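Local coordinates for FYVE, RhoGEF and PH domain-containing protein 5 (PDB 3MPX) that activates the small GTPase CDC42 as a guanine-nucleotide exchange factor, exchanging its bound GDP for GTP, the chain here comprising its DH and first PH domains, at residues 261-266 with 326-331; 274-277 with 281-284; 180-185 with 227-232; 172-177 with 219-224. All coordinates share one frame; numbering follows the deposited sequence.

Contact 1: residues 261-266 with 326-331; sequences RHLFLM and DEWYGC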
loop_
_atom_site.group_PDB
_atom_site.type_symbol
_atom_site.label_atom_id
_atom_site.label_comp_id
_atom_site.label_asym_id
_atom_site.label_seq_id
_atom_site.Cartn_x
_atom_site.Cartn_y
_atom_site.Cartn_z
ATOM N N ARG A 261 -17.308 4.207 17.220
ATOM C CA ARG A 261 -17.031 3.481 15.984
ATOM C C ARG A 261 -16.188 4.366 15.052
ATOM O O ARG A 261 -16.624 5.477 14.706
ATOM C CB ARG A 261 -18.331 3.002 15.281
ATOM C CG ARG A 261 -19.210 2.026 16.083
ATOM C CD ARG A 261 -18.655 0.610 16.210
ATOM N NE ARG A 261 -18.152 0.314 17.559
ATOM C CZ ARG A 261 -18.828 -0.359 18.490
ATOM N NH1 ARG A 261 -20.052 -0.817 18.235
ATOM N NH2 ARG A 261 -18.280 -0.590 19.682
ATOM N N HIS A 262 -14.984 3.882 14.656
ATOM C CA HIS A 262 -14.099 4.632 13.772
ATOM C C HIS A 262 -14.386 4.280 12.330
ATOM O O HIS A 262 -14.341 3.105 11.985
ATOM C CB HIS A 262 -12.620 4.419 14.129
ATOM C CG HIS A 262 -11.728 5.410 13.462
ATOM N ND1 HIS A 262 -11.494 6.651 14.020
ATOM C CD2 HIS A 262 -11.134 5.355 12.243
ATOM C CE1 HIS A 262 -10.733 7.294 13.151
ATOM N NE2 HIS A 262 -10.492 6.552 12.063
ATOM N N LEU A 263 -14.662 5.293 11.482
ATOM C CA LEU A 263 -15.046 5.111 10.071
ATOM C C LEU A 263 -13.981 5.436 9.016
ATOM O O LEU A 263 -13.566 6.597 8.920
ATOM C CB LEU A 263 -16.277 5.997 9.729
ATOM C CG LEU A 263 -17.583 5.893 10.521
ATOM C CD1 LEU A 263 -18.676 6.580 9.775
ATOM C CD2 LEU A 263 -17.997 4.450 10.768
ATOM N N PHE A 264 -13.661 4.464 8.118
ATOM C CA PHE A 264 -12.773 4.713 6.973
ATOM C C PHE A 264 -13.621 4.731 5.683
ATOM O O PHE A 264 -14.019 3.675 5.198
ATOM C CB PHE A 264 -11.660 3.673 6.879
ATOM C CG PHE A 264 -10.692 3.626 8.026
ATOM C CD1 PHE A 264 -9.595 4.481 8.070
ATOM C CD2 PHE A 264 -10.848 2.696 9.051
ATOM C CE1 PHE A 264 -8.675 4.401 9.114
ATOM C CE2 PHE A 264 -9.927 2.635 10.111
ATOM C CZ PHE A 264 -8.848 3.478 10.127
ATOM N N LEU A 265 -13.935 5.934 5.165
ATOM C CA LEU A 265 -14.752 6.110 3.956
ATOM C C LEU A 265 -13.909 6.204 2.655
ATOM O O LEU A 265 -13.134 7.138 2.447
ATOM C CB LEU A 265 -15.734 7.311 4.072
ATOM C CG LEU A 265 -16.347 7.879 2.771
ATOM C CD1 LEU A 265 -17.543 7.090 2.310
ATOM C CD2 LEU A 265 -16.729 9.325 2.925
HETATM N N MSE A 266 -14.122 5.219 1.777
HETATM C CA MSE A 266 -13.537 5.127 0.448
HETATM C C MSE A 266 -14.666 5.361 -0.550
HETATM O O MSE A 266 -15.842 5.249 -0.183
HETATM C CB MSE A 266 -12.948 3.728 0.202
HETATM C CG MSE A 266 -11.457 3.683 0.299
HETATM SE SE MSE A 266 -10.863 3.283 2.101
HETATM C CE MSE A 266 -11.387 1.403 2.258
ATOM N N ASP A 326 -22.689 17.357 9.408
ATOM C CA ASP A 326 -22.834 17.880 8.053
ATOM C C ASP A 326 -21.533 17.777 7.245
ATOM O O ASP A 326 -21.596 17.821 6.013
ATOM C CB ASP A 326 -23.379 19.315 8.078
ATOM C CG ASP A 326 -24.832 19.405 8.524
ATOM O OD1 ASP A 326 -25.453 18.339 8.758
ATOM O OD2 ASP A 326 -25.347 20.540 8.644
ATOM N N GLU A 327 -20.366 17.602 7.923
ATOM C CA GLU A 327 -19.074 17.401 7.259
ATOM C C GLU A 327 -19.128 16.029 6.581
ATOM O O GLU A 327 -18.903 15.934 5.376
ATOM C CB GLU A 327 -17.904 17.475 8.260
ATOM N N TRP A 328 -19.513 14.992 7.350
ATOM C CA TRP A 328 -19.685 13.619 6.887
ATOM C C TRP A 328 -20.811 13.521 5.862
ATOM O O TRP A 328 -20.656 12.809 4.869
ATOM C CB TRP A 328 -19.970 12.677 8.067
ATOM C CG TRP A 328 -18.737 12.254 8.811
ATOM C CD1 TRP A 328 -18.249 12.791 9.967
ATOM C CD2 TRP A 328 -17.827 11.206 8.438
ATOM N NE1 TRP A 328 -17.092 12.141 10.340
ATOM C CE2 TRP A 328 -16.809 11.167 9.417
ATOM C CE3 TRP A 328 -17.777 10.288 7.371
ATOM C CZ2 TRP A 328 -15.753 10.248 9.359
ATOM C CZ3 TRP A 328 -16.734 9.376 7.319
ATOM C CH2 TRP A 328 -15.738 9.360 8.304
ATOM N N TYR A 329 -21.932 14.245 6.082
ATOM C CA TYR A 329 -23.085 14.187 5.182
ATOM C C TYR A 329 -22.703 14.554 3.746
ATOM O O TYR A 329 -22.970 13.759 2.847
ATOM C CB TYR A 329 -24.282 15.019 5.690
ATOM C CG TYR A 329 -25.488 14.915 4.778
ATOM C CD1 TYR A 329 -26.325 13.802 4.817
ATOM C CD2 TYR A 329 -25.757 15.900 3.831
ATOM C CE1 TYR A 329 -27.418 13.688 3.958
ATOM C CE2 TYR A 329 -26.843 15.795 2.963
ATOM C CZ TYR A 329 -27.672 14.688 3.030
ATOM O OH TYR A 329 -28.733 14.593 2.160
ATOM N N GLY A 330 -22.044 15.708 3.572
ATOM C CA GLY A 330 -21.571 16.218 2.287
ATOM C C GLY A 330 -20.552 15.320 1.619
ATOM O O GLY A 330 -20.541 15.198 0.390
ATOM N N CYS A 331 -19.704 14.667 2.428
ATOM C CA CYS A 331 -18.688 13.747 1.931
ATOM C C CYS A 331 -19.315 12.412 1.525
ATOM O O CYS A 331 -19.036 11.930 0.427
ATOM C CB CYS A 331 -17.559 13.569 2.942
ATOM S SG CYS A 331 -16.543 15.054 3.177
#
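W328 reaches from the helix 322-334 to the strand 257-266 and lays the far end of its indole against L263 and L265. This is the C-terminal helix of the PH fold, which caps one end of the bent beta sandwich, here by packing on strand 257-266. Apolar packing carries the contact. The six-membered ring leads: CH2 of W328 lies 3.7 Å from CB of L263, while CD1 of L263 stands over one face near the rim. At the edge of the indole, close to its plane, CB of L265 comes within 4.0 Å of CZ3 of W328. With CG set anti to its carbonyl carbon (chi1 -81°), the tryptophan swings its ring toward the strand. C331, about one turn after W328, meets CD2 of L265 through its CB at 4.3 Å, a looser touch.

Backbone enters once, where O of L263 lies 3.6 Å from CH2 of W328. No hydrogen bond joins the two segments; L263 pairs with G248 and L265 with L245 within the sheet. The short axes pass 11.4 Å apart at 29°, a gap that the indole bridges. Helix and strand are thus held together by shape and by the burial of hydrocarbon, without a polar bond between them.

Contact 2: residues 274-277 with 281-284; sequences YPQK and YRLK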
loop_
_atom_site.group_PDB
_atom_site.type_symbol
_atom_site.label_atom_id
_atom_site.label_comp_id
_atom_site.label_asym_id
_atom_site.label_seq_id
_atom_site.Cartn_x
_atom_site.Cartn_y
_atom_site.Cartn_z
ATOM N N TYR A 274 -13.940 -0.316 15.300
ATOM C CA TYR A 274 -13.949 0.015 16.710
ATOM C C TYR A 274 -12.516 0.415 17.114
ATOM O O TYR A 274 -11.584 -0.406 17.016
ATOM C CB TYR A 274 -14.453 -1.139 17.596
ATOM C CG TYR A 274 -14.054 -0.967 19.049
ATOM C CD1 TYR A 274 -14.626 0.031 19.840
ATOM C CD2 TYR A 274 -13.075 -1.773 19.624
ATOM C CE1 TYR A 274 -14.235 0.220 21.168
ATOM C CE2 TYR A 274 -12.660 -1.580 20.944
ATOM C CZ TYR A 274 -13.255 -0.592 21.717
ATOM O OH TYR A 274 -12.886 -0.418 23.028
ATOM N N PRO A 275 -12.333 1.640 17.642
ATOM C CA PRO A 275 -10.985 2.048 18.053
ATOM C C PRO A 275 -10.511 1.407 19.352
ATOM O O PRO A 275 -11.123 1.595 20.399
ATOM C CB PRO A 275 -11.081 3.573 18.161
ATOM C CG PRO A 275 -12.516 3.885 18.257
ATOM C CD PRO A 275 -13.322 2.720 17.820
ATOM N N GLN A 276 -9.395 0.681 19.283
ATOM C CA GLN A 276 -8.778 0.023 20.444
ATOM C C GLN A 276 -7.701 0.905 21.117
ATOM O O GLN A 276 -7.198 1.838 20.490
ATOM C CB GLN A 276 -8.187 -1.351 20.055
ATOM C CG GLN A 276 -9.217 -2.359 19.546
ATOM C CD GLN A 276 -8.600 -3.525 18.800
ATOM O OE1 GLN A 276 -9.119 -3.970 17.763
ATOM N NE2 GLN A 276 -7.500 -4.072 19.316
ATOM N N LYS A 277 -7.343 0.584 22.389
ATOM C CA LYS A 277 -6.315 1.248 23.220
ATOM C C LYS A 277 -4.928 1.283 22.539
ATOM O O LYS A 277 -4.127 2.171 22.820
ATOM C CB LYS A 277 -6.215 0.547 24.587
ATOM N N TYR A 281 -7.464 -0.743 15.205
ATOM C CA TYR A 281 -8.918 -0.850 15.140
ATOM C C TYR A 281 -9.360 -2.296 14.877
ATOM O O TYR A 281 -8.512 -3.177 14.749
ATOM C CB TYR A 281 -9.484 0.088 14.058
ATOM C CG TYR A 281 -8.918 1.488 14.076
ATOM C CD1 TYR A 281 -9.512 2.488 14.833
ATOM C CD2 TYR A 281 -7.818 1.825 13.294
ATOM C CE1 TYR A 281 -8.998 3.782 14.847
ATOM C CE2 TYR A 281 -7.286 3.113 13.310
ATOM C CZ TYR A 281 -7.884 4.090 14.081
ATOM O OH TYR A 281 -7.376 5.362 14.070
ATOM N N ARG A 282 -10.691 -2.536 14.820
ATOM C CA ARG A 282 -11.300 -3.852 14.585
ATOM C C ARG A 282 -12.426 -3.695 13.590
ATOM O O ARG A 282 -13.383 -2.982 13.882
ATOM C CB ARG A 282 -11.824 -4.454 15.912
ATOM C CG ARG A 282 -12.684 -5.720 15.766
ATOM C CD ARG A 282 -11.904 -6.936 15.304
ATOM N NE ARG A 282 -10.936 -7.385 16.302
ATOM C CZ ARG A 282 -10.110 -8.411 16.132
ATOM N NH1 ARG A 282 -10.125 -9.105 14.998
ATOM N NH2 ARG A 282 -9.259 -8.751 17.094
ATOM N N LEU A 283 -12.317 -4.345 12.417
ATOM C CA LEU A 283 -13.351 -4.266 11.385
ATOM C C LEU A 283 -14.628 -4.895 11.933
ATOM O O LEU A 283 -14.609 -6.070 12.327
ATOM C CB LEU A 283 -12.894 -4.934 10.079
ATOM C CG LEU A 283 -13.754 -4.698 8.831
ATOM C CD1 LEU A 283 -13.845 -3.215 8.453
ATOM C CD2 LEU A 283 -13.226 -5.497 7.670
ATOM N N LYS A 284 -15.696 -4.069 12.074
ATOM C CA LYS A 284 -16.963 -4.514 12.645
ATOM C C LYS A 284 -17.968 -4.922 11.590
ATOM O O LYS A 284 -18.779 -5.808 11.844
ATOM C CB LYS A 284 -17.570 -3.464 13.592
ATOM C CG LYS A 284 -16.872 -3.336 14.954
ATOM C CD LYS A 284 -16.518 -4.663 15.674
ATOM C CE LYS A 284 -16.120 -4.424 17.114
ATOM N NZ LYS A 284 -15.542 -5.637 17.754
#
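This is a beta-hairpin contact at the surface of the PH domain, where Y274 and P275 at the end of strand 269-275 face Y281 and R282 at the start of strand 281-288. The strands run antiparallel, and the backbone bonds between Y274 and R282 are both weak: N of Y274 gives to O of R282 at 3.1 Å (132° at the hydrogen), and N of R282 gives to O of Y274 at 3.2 Å. The same carbonyl O of Y274 also takes a CA-H...O contact from CA of Y281, at 3.3 Å.

P275 and Y281 share one face of the hairpin. CB of P275 lies 3.8 Å from CD1 of Y281, whose ring continues inward to stack on H262 and meet F264 edge-to-face. On the face of Y274 and R282, CE of K284 rests 3.7 Å from CB of Y274. With CG anti to its carbonyl carbon (chi1 -62°) and the chain extended beyond, Q276 brings OE1 within 3.3 Å of CB of R282; its amide plane and the guanidinium plane are only 11° apart. OE1 of Q276 and O of Y281 are 3.2 Å apart, but both are acceptors and form no bond.

Side-chain packing thus accompanies the two weak backbone bonds: apolar between P275 and Y281, and on the other face methylene against methylene for K284 and Y274, with an amide oxygen of Q276 against CB of R282.

Contact 3: residues 180-185 with 227-232; sequences LTDYLN and IEHSVR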
loop_
_atom_site.group_PDB
_atom_site.type_symbol
_atom_site.label_atom_id
_atom_site.label_comp_id
_atom_site.label_asym_id
_atom_site.label_seq_id
_atom_site.Cartn_x
_atom_site.Cartn_y
_atom_site.Cartn_z
ATOM N N LEU A 180 8.670 -1.814 10.068
ATOM C CA LEU A 180 9.846 -1.314 10.762
ATOM C C LEU A 180 9.493 -0.418 11.928
ATOM O O LEU A 180 10.213 -0.414 12.944
ATOM C CB LEU A 180 10.829 -0.660 9.792
ATOM C CG LEU A 180 11.620 -1.681 8.934
ATOM C CD1 LEU A 180 12.214 -1.038 7.739
ATOM C CD2 LEU A 180 12.714 -2.377 9.746
ATOM N N THR A 181 8.331 0.261 11.836
ATOM C CA THR A 181 7.789 1.066 12.935
ATOM C C THR A 181 7.245 0.121 14.027
ATOM O O THR A 181 7.422 0.416 15.202
ATOM C CB THR A 181 6.788 2.071 12.403
ATOM O OG1 THR A 181 7.505 2.924 11.508
ATOM C CG2 THR A 181 6.124 2.880 13.510
ATOM N N ASP A 182 6.656 -1.031 13.658
ATOM C CA ASP A 182 6.199 -1.986 14.665
ATOM C C ASP A 182 7.402 -2.702 15.297
ATOM O O ASP A 182 7.358 -3.086 16.463
ATOM C CB ASP A 182 5.183 -2.966 14.083
ATOM C CG ASP A 182 3.766 -2.446 14.223
ATOM O OD1 ASP A 182 3.021 -2.971 15.085
ATOM O OD2 ASP A 182 3.414 -1.473 13.511
ATOM N N TYR A 183 8.491 -2.831 14.533
ATOM C CA TYR A 183 9.733 -3.439 14.973
ATOM C C TYR A 183 10.447 -2.536 15.977
ATOM O O TYR A 183 10.941 -3.029 16.985
ATOM C CB TYR A 183 10.619 -3.705 13.757
ATOM C CG TYR A 183 11.934 -4.372 14.075
ATOM C CD1 TYR A 183 11.985 -5.714 14.456
ATOM C CD2 TYR A 183 13.138 -3.693 13.916
ATOM C CE1 TYR A 183 13.201 -6.354 14.694
ATOM C CE2 TYR A 183 14.363 -4.323 14.156
ATOM C CZ TYR A 183 14.388 -5.650 14.555
ATOM O OH TYR A 183 15.590 -6.262 14.800
ATOM N N LEU A 184 10.468 -1.217 15.711
ATOM C CA LEU A 184 11.127 -0.206 16.549
ATOM C C LEU A 184 10.462 -0.093 17.927
ATOM O O LEU A 184 11.177 0.055 18.930
ATOM C CB LEU A 184 11.133 1.160 15.808
ATOM C CG LEU A 184 11.825 2.397 16.464
ATOM C CD1 LEU A 184 13.288 2.502 16.085
ATOM C CD2 LEU A 184 11.088 3.676 16.099
ATOM N N ASN A 185 9.103 -0.176 17.978
ATOM C CA ASN A 185 8.312 -0.078 19.218
ATOM C C ASN A 185 8.594 -1.215 20.206
ATOM O O ASN A 185 8.275 -1.086 21.388
ATOM C CB ASN A 185 6.817 -0.008 18.936
ATOM C CG ASN A 185 6.393 1.160 18.110
ATOM O OD1 ASN A 185 7.061 2.190 18.039
ATOM N ND2 ASN A 185 5.279 0.993 17.426
ATOM N N ILE A 227 -3.810 2.025 6.535
ATOM C CA ILE A 227 -5.176 1.665 6.964
ATOM C C ILE A 227 -5.325 0.148 7.049
ATOM O O ILE A 227 -5.953 -0.329 7.990
ATOM C CB ILE A 227 -6.299 2.341 6.109
ATOM C CG1 ILE A 227 -6.330 3.854 6.364
ATOM C CG2 ILE A 227 -7.705 1.737 6.345
ATOM C CD1 ILE A 227 -6.844 4.539 5.304
ATOM N N GLU A 228 -4.738 -0.616 6.107
ATOM C CA GLU A 228 -4.805 -2.078 6.174
ATOM C C GLU A 228 -4.140 -2.541 7.472
ATOM O O GLU A 228 -4.789 -3.182 8.279
ATOM C CB GLU A 228 -4.163 -2.734 4.934
ATOM N N HIS A 229 -2.898 -2.105 7.715
ATOM C CA HIS A 229 -2.060 -2.435 8.870
ATOM C C HIS A 229 -2.700 -2.039 10.224
ATOM O O HIS A 229 -2.442 -2.710 11.237
ATOM C CB HIS A 229 -0.666 -1.788 8.712
ATOM C CG HIS A 229 0.302 -2.193 9.778
ATOM N ND1 HIS A 229 0.999 -3.402 9.708
ATOM C CD2 HIS A 229 0.632 -1.565 10.935
ATOM C CE1 HIS A 229 1.727 -3.464 10.819
ATOM N NE2 HIS A 229 1.551 -2.379 11.584
ATOM N N SER A 230 -3.519 -0.951 10.250
ATOM C CA SER A 230 -4.138 -0.513 11.499
ATOM C C SER A 230 -5.371 -1.346 11.840
ATOM O O SER A 230 -5.535 -1.728 13.000
ATOM C CB SER A 230 -4.473 0.973 11.460
ATOM O OG SER A 230 -5.430 1.279 10.464
ATOM N N VAL A 231 -6.215 -1.659 10.841
ATOM C CA VAL A 231 -7.433 -2.433 11.057
ATOM C C VAL A 231 -7.147 -3.947 11.234
ATOM O O VAL A 231 -6.585 -4.578 10.337
ATOM C CB VAL A 231 -8.504 -2.202 9.952
ATOM C CG1 VAL A 231 -9.860 -2.750 10.389
ATOM C CG2 VAL A 231 -8.622 -0.729 9.565
ATOM N N ARG A 232 -7.563 -4.516 12.395
ATOM C CA ARG A 232 -7.547 -5.948 12.713
ATOM C C ARG A 232 -8.867 -6.469 12.080
ATOM O O ARG A 232 -9.957 -6.238 12.630
ATOM C CB ARG A 232 -7.564 -6.179 14.242
ATOM C CG ARG A 232 -6.241 -6.593 14.852
ATOM C CD ARG A 232 -6.031 -5.934 16.199
#
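NE2 of H229 donates a hydrogen bond to OD2 of D182, 2.8 Å away, a His-carboxylate bond between the helix 162-184 of the DH domain and the last turn of the helix 218-230, which leads into the PH sheet. The bond bends to 152° at the hydrogen, and the two side chains approach from opposite directions. The imidazole meets OD2 from above the carboxylate, 65° out of its plane, whereas the acid sits at the edge of the ring; the two planes are turned 78° apart. CG of H229, anti to the backbone N, sends the ring across to the acid. The nearby carboxylate probably favours the protonated imidazole.

An alanine in place of D182 would remove the carboxylate and is likely to leave NE2 of H229 without this acceptor and its ring freer to turn.

The histidine's own carbonyl O bonds NZ of K280, in the turn between two PH strands. Just beyond, the helix ends and the backbone turns extended at V231. O of I227 accepts there from N of V231 at 3.2 Å and from OG of S230 at 3.0 Å, both donors reaching it from the same face of the carbonyl plane.

Contact 4: residues 172-177 with 219-224; sequences RLFQYQ and ENLQKL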
loop_
_atom_site.group_PDB
_atom_site.type_symbol
_atom_site.label_atom_id
_atom_site.label_comp_id
_atom_site.label_asym_id
_atom_site.label_seq_id
_atom_site.Cartn_x
_atom_site.Cartn_y
_atom_site.Cartn_z
ATOM N N ARG A 172 5.604 -2.264 -1.455
ATOM C CA ARG A 172 6.517 -2.898 -0.495
ATOM C C ARG A 172 7.231 -1.871 0.390
ATOM O O ARG A 172 7.517 -2.156 1.560
ATOM C CB ARG A 172 7.568 -3.733 -1.232
ATOM C CG ARG A 172 8.361 -4.692 -0.338
ATOM C CD ARG A 172 7.496 -5.720 0.388
ATOM N NE ARG A 172 8.312 -6.530 1.287
ATOM C CZ ARG A 172 7.894 -7.045 2.434
ATOM N NH1 ARG A 172 8.710 -7.780 3.169
ATOM N NH2 ARG A 172 6.655 -6.823 2.859
ATOM N N LEU A 173 7.539 -0.689 -0.192
ATOM C CA LEU A 173 8.203 0.407 0.488
ATOM C C LEU A 173 7.375 0.933 1.667
ATOM O O LEU A 173 7.937 1.168 2.729
ATOM C CB LEU A 173 8.542 1.522 -0.517
ATOM C CG LEU A 173 9.485 1.146 -1.688
ATOM C CD1 LEU A 173 9.696 2.326 -2.613
ATOM C CD2 LEU A 173 10.845 0.597 -1.188
ATOM N N PHE A 174 6.041 1.055 1.506
ATOM C CA PHE A 174 5.141 1.505 2.583
ATOM C C PHE A 174 4.976 0.389 3.665
ATOM O O PHE A 174 4.787 0.689 4.847
ATOM C CB PHE A 174 3.792 1.988 2.016
ATOM C CG PHE A 174 3.921 3.096 0.985
ATOM C CD1 PHE A 174 4.308 4.381 1.358
ATOM C CD2 PHE A 174 3.626 2.862 -0.356
ATOM C CE1 PHE A 174 4.433 5.403 0.403
ATOM C CE2 PHE A 174 3.751 3.893 -1.310
ATOM C CZ PHE A 174 4.164 5.154 -0.922
ATOM N N GLN A 175 5.135 -0.884 3.251
ATOM C CA GLN A 175 5.113 -2.061 4.098
ATOM C C GLN A 175 6.336 -2.090 5.012
ATOM O O GLN A 175 6.178 -2.327 6.211
ATOM C CB GLN A 175 5.005 -3.334 3.248
ATOM C CG GLN A 175 3.567 -3.619 2.758
ATOM C CD GLN A 175 3.482 -4.705 1.708
ATOM O OE1 GLN A 175 4.421 -5.467 1.465
ATOM N NE2 GLN A 175 2.348 -4.792 1.040
ATOM N N TYR A 176 7.548 -1.789 4.482
ATOM C CA TYR A 176 8.763 -1.735 5.309
ATOM C C TYR A 176 8.562 -0.666 6.404
ATOM O O TYR A 176 8.797 -0.947 7.571
ATOM C CB TYR A 176 9.996 -1.383 4.475
ATOM C CG TYR A 176 10.478 -2.417 3.479
ATOM C CD1 TYR A 176 10.405 -3.780 3.764
ATOM C CD2 TYR A 176 11.135 -2.034 2.314
ATOM C CE1 TYR A 176 10.890 -4.733 2.870
ATOM C CE2 TYR A 176 11.626 -2.978 1.414
ATOM C CZ TYR A 176 11.481 -4.326 1.686
ATOM O OH TYR A 176 11.947 -5.245 0.782
ATOM N N GLN A 177 8.042 0.525 6.028
ATOM C CA GLN A 177 7.695 1.621 6.931
ATOM C C GLN A 177 6.779 1.161 8.053
ATOM O O GLN A 177 7.136 1.346 9.209
ATOM C CB GLN A 177 7.040 2.756 6.154
ATOM C CG GLN A 177 8.061 3.634 5.439
ATOM C CD GLN A 177 7.470 4.788 4.658
ATOM O OE1 GLN A 177 8.154 5.788 4.417
ATOM N NE2 GLN A 177 6.207 4.682 4.214
ATOM N N GLU A 219 0.129 8.881 -2.800
ATOM C CA GLU A 219 -0.502 9.306 -1.536
ATOM C C GLU A 219 -1.588 8.327 -1.118
ATOM O O GLU A 219 -1.624 7.917 0.040
ATOM C CB GLU A 219 -1.048 10.742 -1.613
ATOM N N ASN A 220 -2.410 7.887 -2.087
ATOM C CA ASN A 220 -3.470 6.903 -1.864
ATOM C C ASN A 220 -2.921 5.523 -1.499
ATOM O O ASN A 220 -3.463 4.887 -0.580
ATOM C CB ASN A 220 -4.411 6.794 -3.057
ATOM C CG ASN A 220 -5.765 6.331 -2.610
ATOM O OD1 ASN A 220 -6.505 7.076 -1.953
ATOM N ND2 ASN A 220 -6.074 5.066 -2.856
ATOM N N LEU A 221 -1.846 5.070 -2.205
ATOM C CA LEU A 221 -1.190 3.789 -1.944
ATOM C C LEU A 221 -0.715 3.753 -0.491
ATOM O O LEU A 221 -0.898 2.743 0.187
ATOM C CB LEU A 221 -0.010 3.535 -2.921
ATOM C CG LEU A 221 0.723 2.173 -2.798
ATOM C CD1 LEU A 221 -0.251 0.995 -2.867
ATOM C CD2 LEU A 221 1.780 2.011 -3.876
ATOM N N GLN A 222 -0.170 4.881 -0.007
ATOM C CA GLN A 222 0.284 5.026 1.363
ATOM C C GLN A 222 -0.897 4.924 2.328
ATOM O O GLN A 222 -0.832 4.092 3.230
ATOM C CB GLN A 222 1.064 6.345 1.554
ATOM C CG GLN A 222 1.395 6.665 3.016
ATOM C CD GLN A 222 2.501 7.663 3.142
ATOM O OE1 GLN A 222 3.599 7.362 3.625
ATOM N NE2 GLN A 222 2.228 8.878 2.738
ATOM N N LYS A 223 -1.976 5.728 2.130
ATOM C CA LYS A 223 -3.156 5.693 3.009
ATOM C C LYS A 223 -3.660 4.271 3.202
ATOM O O LYS A 223 -3.767 3.828 4.346
ATOM C CB LYS A 223 -4.297 6.600 2.505
ATOM C CG LYS A 223 -4.105 8.081 2.826
ATOM C CD LYS A 223 -5.076 8.994 2.066
ATOM C CE LYS A 223 -4.623 9.408 0.682
ATOM N NZ LYS A 223 -5.772 9.745 -0.207
ATOM N N LEU A 224 -3.853 3.527 2.082
ATOM C CA LEU A 224 -4.369 2.160 2.092
ATOM C C LEU A 224 -3.409 1.172 2.748
ATOM O O LEU A 224 -3.889 0.229 3.400
ATOM C CB LEU A 224 -4.794 1.687 0.690
ATOM C CG LEU A 224 -5.759 2.616 -0.137
ATOM C CD1 LEU A 224 -6.250 1.914 -1.404
ATOM C CD2 LEU A 224 -6.947 3.159 0.694
#
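Two helices cross here at the junction of the DH and PH domains: 162-184, of the DH helical bundle, and 218-230, which leads on toward the PH sheet. Their short axes pass 9.6 Å apart with a crossing angle of -42°. F174 carries most of the contact. Its ring takes Q222 on a face and L221 at an edge: CB of Q222 makes a CH-pi contact 4.0 Å from the ring centroid, 25° off the normal, while CD2 of L221 lies near the ring plane, 3.7 Å from CE2 of F174. CG of F174 stands anti to its carbonyl carbon (chi1 -57°), which turns the ring out toward the other helix.

Q222, extended beyond CG, runs at about a right angle to the phenylalanine and carries OE1 to 3.8 Å from NE2 of Q177, too long to count as a bond. Those two amide planes lie nearly parallel. The other end of the Q177 amide, OE1, bonds OG1 of T208 instead.

A serine in place of F174 would take away the ring and would probably open a gap between L221 and the aliphatic part of Q222, the main packing between these turns.

Around the contact, T208 of the helix 192-214 also touches F174, and N212 of that helix meets Q222. L221 packs on L238 of the loop beyond, and OD1 of N220 holds N of F244, where the first long PH strand begins.

From the N terminus, the chain first runs through the DH bundle to helix 162-184, which supplies the first segment of contact 4 and then that of contact 3. Helix 218-230, with the short strand after it, supplies their second segments in the same order, so the two loops cross. Both tie this helix, between the DH and PH domains, to the bundle. The PH sheet follows in series: contact 1 closes the loop from strand 257-266 to the C-terminal helix, and contact 2's short hairpin is nested inside it. Contacts 1, 2 and 3 reach one sheet: strand 231-232 bonds to 281-288, and 269-275 neighbours 257-266. F264 packs on I227 and V231, tying helix 218-230 and the strand after it to the PH sheet.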